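Local coordinates for endopolygalacturonase (Chondrostereum purpureum, PDB 1KCD), which hydrolyses the alpha-1,4 bonds between galacturonate units within polygalacturonan chains, acting as an endopolygalacturonase of glycosyl hydrolase family 28, at the GTK/GTR site. Coordinates in Å, arbitrary orientation; residue numbers count along the deposited sequence, not the author numbering.

The GTK/GTR site. Residues 90-91, 120, 150-151, 153, 173-174, 195, 200-201, 226, 228, 262. With GTK (beta-D-galactofuranuronic acid), chain B; GTR (beta-D-galactopyranuronic acid), chain C.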
loop_
_atom_site.group_PDB
_atom_site.type_symbol
_atom_site.label_atom_id
_atom_site.label_comp_id
_atom_site.label_asym_id
_atom_site.label_seq_id
_atom_site.Cartn_x
_atom_site.Cartn_y
_atom_site.Cartn_z
ATOM N N THR A 90 11.188 5.241 -9.244
ATOM C CA THR A 90 12.042 4.071 -9.455
ATOM C C THR A 90 12.028 3.646 -10.905
ATOM O O THR A 90 12.589 2.588 -11.225
ATOM C CB THR A 90 11.636 2.938 -8.491
ATOM O OG1 THR A 90 10.252 2.625 -8.654
ATOM C CG2 THR A 90 11.825 3.378 -7.041
ATOM N N ASN A 91 11.458 4.459 -11.788
ATOM C CA ASN A 91 11.507 4.077 -13.201
ATOM C C ASN A 91 12.752 4.497 -13.877
ATOM O O ASN A 91 13.178 3.806 -14.854
ATOM C CB ASN A 91 10.272 4.679 -13.911
ATOM C CG ASN A 91 9.015 3.932 -13.441
ATOM O OD1 ASN A 91 9.097 2.700 -13.290
ATOM N ND2 ASN A 91 7.943 4.630 -13.237
ATOM N N GLN A 120 9.105 4.054 -2.489
ATOM C CA GLN A 120 8.081 3.277 -1.790
ATOM C C GLN A 120 8.361 3.334 -0.287
ATOM O O GLN A 120 9.523 3.166 0.153
ATOM C CB GLN A 120 8.121 1.837 -2.243
ATOM C CG GLN A 120 7.678 1.701 -3.722
ATOM C CD GLN A 120 8.861 1.755 -4.665
ATOM O OE1 GLN A 120 9.890 2.347 -4.439
ATOM N NE2 GLN A 120 8.707 1.148 -5.850
ATOM N N HIS A 150 7.557 10.381 -6.722
ATOM C CA HIS A 150 6.920 9.419 -7.629
ATOM C C HIS A 150 7.201 8.007 -7.091
ATOM O O HIS A 150 8.227 7.823 -6.397
ATOM C CB HIS A 150 7.461 9.644 -9.031
ATOM C CG HIS A 150 6.605 8.951 -10.069
ATOM N ND1 HIS A 150 5.364 9.447 -10.407
ATOM C CD2 HIS A 150 6.797 7.833 -10.820
ATOM C CE1 HIS A 150 4.800 8.657 -11.331
ATOM N NE2 HIS A 150 5.660 7.658 -11.609
ATOM N N ASN A 151 6.338 7.058 -7.339
ATOM C CA ASN A 151 6.485 5.698 -6.794
ATOM C C ASN A 151 6.604 5.684 -5.277
ATOM O O ASN A 151 7.268 4.815 -4.702
ATOM C CB ASN A 151 7.668 4.908 -7.415
ATOM C CG ASN A 151 7.477 4.735 -8.904
ATOM O OD1 ASN A 151 8.317 5.186 -9.692
ATOM N ND2 ASN A 151 6.436 4.030 -9.302
ATOM N N ASP A 153 4.681 4.743 -2.872
ATOM C CA ASP A 153 3.637 3.908 -2.315
ATOM C C ASP A 153 3.599 3.988 -0.800
ATOM O O ASP A 153 4.629 3.969 -0.129
ATOM C CB ASP A 153 3.875 2.415 -2.643
ATOM C CG ASP A 153 3.937 2.043 -4.121
ATOM O OD1 ASP A 153 4.391 2.897 -4.897
ATOM O OD2 ASP A 153 3.592 0.899 -4.476
ATOM N N ASP A 173 1.653 7.675 -5.416
ATOM C CA ASP A 173 1.442 6.402 -6.097
ATOM C C ASP A 173 0.440 5.617 -5.247
ATOM O O ASP A 173 -0.336 6.243 -4.478
ATOM C CB ASP A 173 2.763 5.613 -6.294
ATOM C CG ASP A 173 2.669 4.620 -7.443
ATOM O OD1 ASP A 173 3.162 4.917 -8.562
ATOM O OD2 ASP A 173 2.054 3.538 -7.286
ATOM N N ASP A 174 0.382 4.294 -5.382
ATOM C CA ASP A 174 -0.663 3.563 -4.638
ATOM C C ASP A 174 -0.647 3.910 -3.165
ATOM O O ASP A 174 0.405 3.932 -2.521
ATOM C CB ASP A 174 -0.438 2.047 -4.831
ATOM C CG ASP A 174 -0.768 1.622 -6.241
ATOM O OD1 ASP A 174 -1.835 2.062 -6.759
ATOM O OD2 ASP A 174 0.004 0.800 -6.803
ATOM N N HIS A 195 -2.408 7.110 -6.193
ATOM C CA HIS A 195 -3.041 6.296 -7.242
ATOM C C HIS A 195 -4.092 5.369 -6.690
ATOM O O HIS A 195 -4.523 4.480 -7.447
ATOM C CB HIS A 195 -1.979 5.526 -8.048
ATOM C CG HIS A 195 -1.058 6.478 -8.773
ATOM N ND1 HIS A 195 -0.100 5.918 -9.614
ATOM C CD2 HIS A 195 -0.926 7.815 -8.810
ATOM C CE1 HIS A 195 0.608 6.929 -10.144
ATOM N NE2 HIS A 195 0.132 8.082 -9.668
ATOM N N GLY A 200 -2.300 -5.517 -6.624
ATOM C CA GLY A 200 -1.366 -5.699 -7.738
ATOM C C GLY A 200 -0.419 -4.530 -7.895
ATOM O O GLY A 200 -0.420 -3.629 -7.048
ATOM N N SER A 201 0.355 -4.518 -8.981
ATOM C CA SER A 201 0.120 -5.429 -10.099
ATOM C C SER A 201 0.482 -6.861 -9.738
ATOM O O SER A 201 1.490 -7.167 -9.093
ATOM C CB SER A 201 0.939 -4.978 -11.328
ATOM O OG SER A 201 2.327 -5.203 -11.136
ATOM N N ARG A 226 -8.318 -0.186 -7.661
ATOM C CA ARG A 226 -7.897 -0.993 -8.788
ATOM C C ARG A 226 -7.537 -2.420 -8.384
ATOM O O ARG A 226 -6.982 -2.662 -7.319
ATOM C CB ARG A 226 -6.609 -0.406 -9.394
ATOM C CG ARG A 226 -6.720 0.795 -10.317
ATOM C CD ARG A 226 -5.371 0.859 -11.102
ATOM N NE ARG A 226 -4.392 1.397 -10.115
ATOM C CZ ARG A 226 -3.177 1.778 -10.463
ATOM N NH1 ARG A 226 -2.730 1.642 -11.730
ATOM N NH2 ARG A 226 -2.314 2.269 -9.565
ATOM N N LYS A 228 -5.162 -4.804 -10.569
ATOM C CA LYS A 228 -4.333 -4.802 -11.773
ATOM C C LYS A 228 -3.506 -6.054 -11.825
ATOM O O LYS A 228 -2.842 -6.398 -10.856
ATOM C CB LYS A 228 -3.388 -3.571 -11.772
ATOM C CG LYS A 228 -2.885 -3.025 -10.426
ATOM C CD LYS A 228 -1.854 -1.896 -10.621
ATOM C CE LYS A 228 -1.536 -1.227 -9.256
ATOM N NZ LYS A 228 -0.362 -0.387 -9.341
ATOM N N TYR A 262 -2.361 -4.829 -17.414
ATOM C CA TYR A 262 -1.305 -3.987 -16.884
ATOM C C TYR A 262 -0.010 -4.270 -17.592
ATOM O O TYR A 262 0.368 -5.444 -17.823
ATOM C CB TYR A 262 -1.197 -4.259 -15.368
ATOM C CG TYR A 262 -0.372 -3.169 -14.685
ATOM C CD1 TYR A 262 -0.985 -1.961 -14.267
ATOM C CD2 TYR A 262 0.967 -3.355 -14.442
ATOM C CE1 TYR A 262 -0.254 -0.963 -13.631
ATOM C CE2 TYR A 262 1.735 -2.353 -13.808
ATOM C CZ TYR A 262 1.107 -1.172 -13.427
ATOM O OH TYR A 262 1.885 -0.202 -12.797
HETATM C C1 GTK B . 5.469 -0.045 -6.715
HETATM O O1 GTK B . 6.440 -1.040 -6.417
HETATM C C2 GTK B . 5.997 1.088 -7.550
HETATM O O2 GTK B . 5.087 2.206 -7.423
HETATM C C3 GTK B . 5.796 0.548 -8.984
HETATM O O3 GTK B . 7.043 0.027 -9.420
HETATM C C4 GTK B . 4.824 -0.628 -8.825
HETATM O O4 GTK B . 4.466 -0.719 -7.453
HETATM C C5 GTK B . 3.625 -0.629 -9.769
HETATM O O5 GTK B . 2.708 0.313 -9.233
HETATM C C6 GTK B . 2.880 -1.909 -10.001
HETATM O O6B GTK B . 3.593 -2.867 -10.594
HETATM O O6A GTK B . 1.728 -2.107 -9.662
HETATM C C1 GTR C . 2.755 5.292 -12.869
HETATM C C2 GTR C . 4.147 4.858 -12.344
HETATM C C3 GTR C . 4.253 3.440 -12.509
HETATM C C4 GTR C . 3.166 2.631 -11.670
HETATM C C5 GTR C . 1.824 3.245 -12.126
HETATM C C6 GTR C . 0.687 2.670 -11.296
HETATM O O1 GTR C . 2.582 6.674 -12.633
HETATM O O2 GTR C . 5.151 5.531 -13.167
HETATM O O3 GTR C . 5.555 2.961 -11.995
HETATM O O4 GTR C . 3.373 2.839 -10.238
HETATM O O5 GTR C . 1.824 4.675 -11.966
HETATM O O6A GTR C . 0.055 3.355 -10.462
HETATM O O6B GTR C . 0.414 1.474 -11.486
HETATM O O HOH W 1 4.869 2.321 -7.219
HETATM O O HOH W 2 2.497 0.704 -6.792
HETATM O O HOH W 3 1.956 -2.312 -9.489
#
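Two galacturonates, pyranose GTR and partly occupied furanose GTK, are neighbours in the active-site cleft of a family 28 right-handed parallel beta-helix, linked by a hydrogen bond between GTR O4 and GTK O5. The floor is acidic: Asp153, Asp173 and Asp174 are the family's catalytic carboxylates, Asp173 being the expected general acid. Its CG lies anti to the backbone N (chi1 -157°), and its OD1 meets GTR O4 on the syn lone pair at 2.7 Å, fitting a product whose O4 has left the scissile bond. Water 2, shared by all three aspartates, may mark the attacking water; waters 1 and 3 nearly coincide with GTK O2 and O6A and probably fill the site when GTK is absent. One wall is basic. Arg226 meets the GTR carboxylate end-on, NH1 to O6B and NH2 2.8 Å from O6A, while Lys228 CE packs over the centre of one guanidinium face. Lys228, extended beyond CG, places NZ 2.7 Å from GTK O6A and also bonds GTR O6B and Asp174 OD2. Tyr262 OH lies 2.6 Å from GTR O6B, its ring flank against GTK C6. Ser201 holds the GTK carboxylate through N and OG; His195 borders GTR edge-on, ND1 2.7 Å from O6A. Opposite, His150 points NE2 in its ring plane at GTR O2 (2.7 Å), and Asn151 ND2 bridges GTK O2 (2.9 Å) and GTR O3, which Asn91 ND2 shares. Gln120 edges GTK. Protein hides 188 of 267 Å² of GTK and 182 of 256 Å² of GTR; these residues form floor and walls, without a lid.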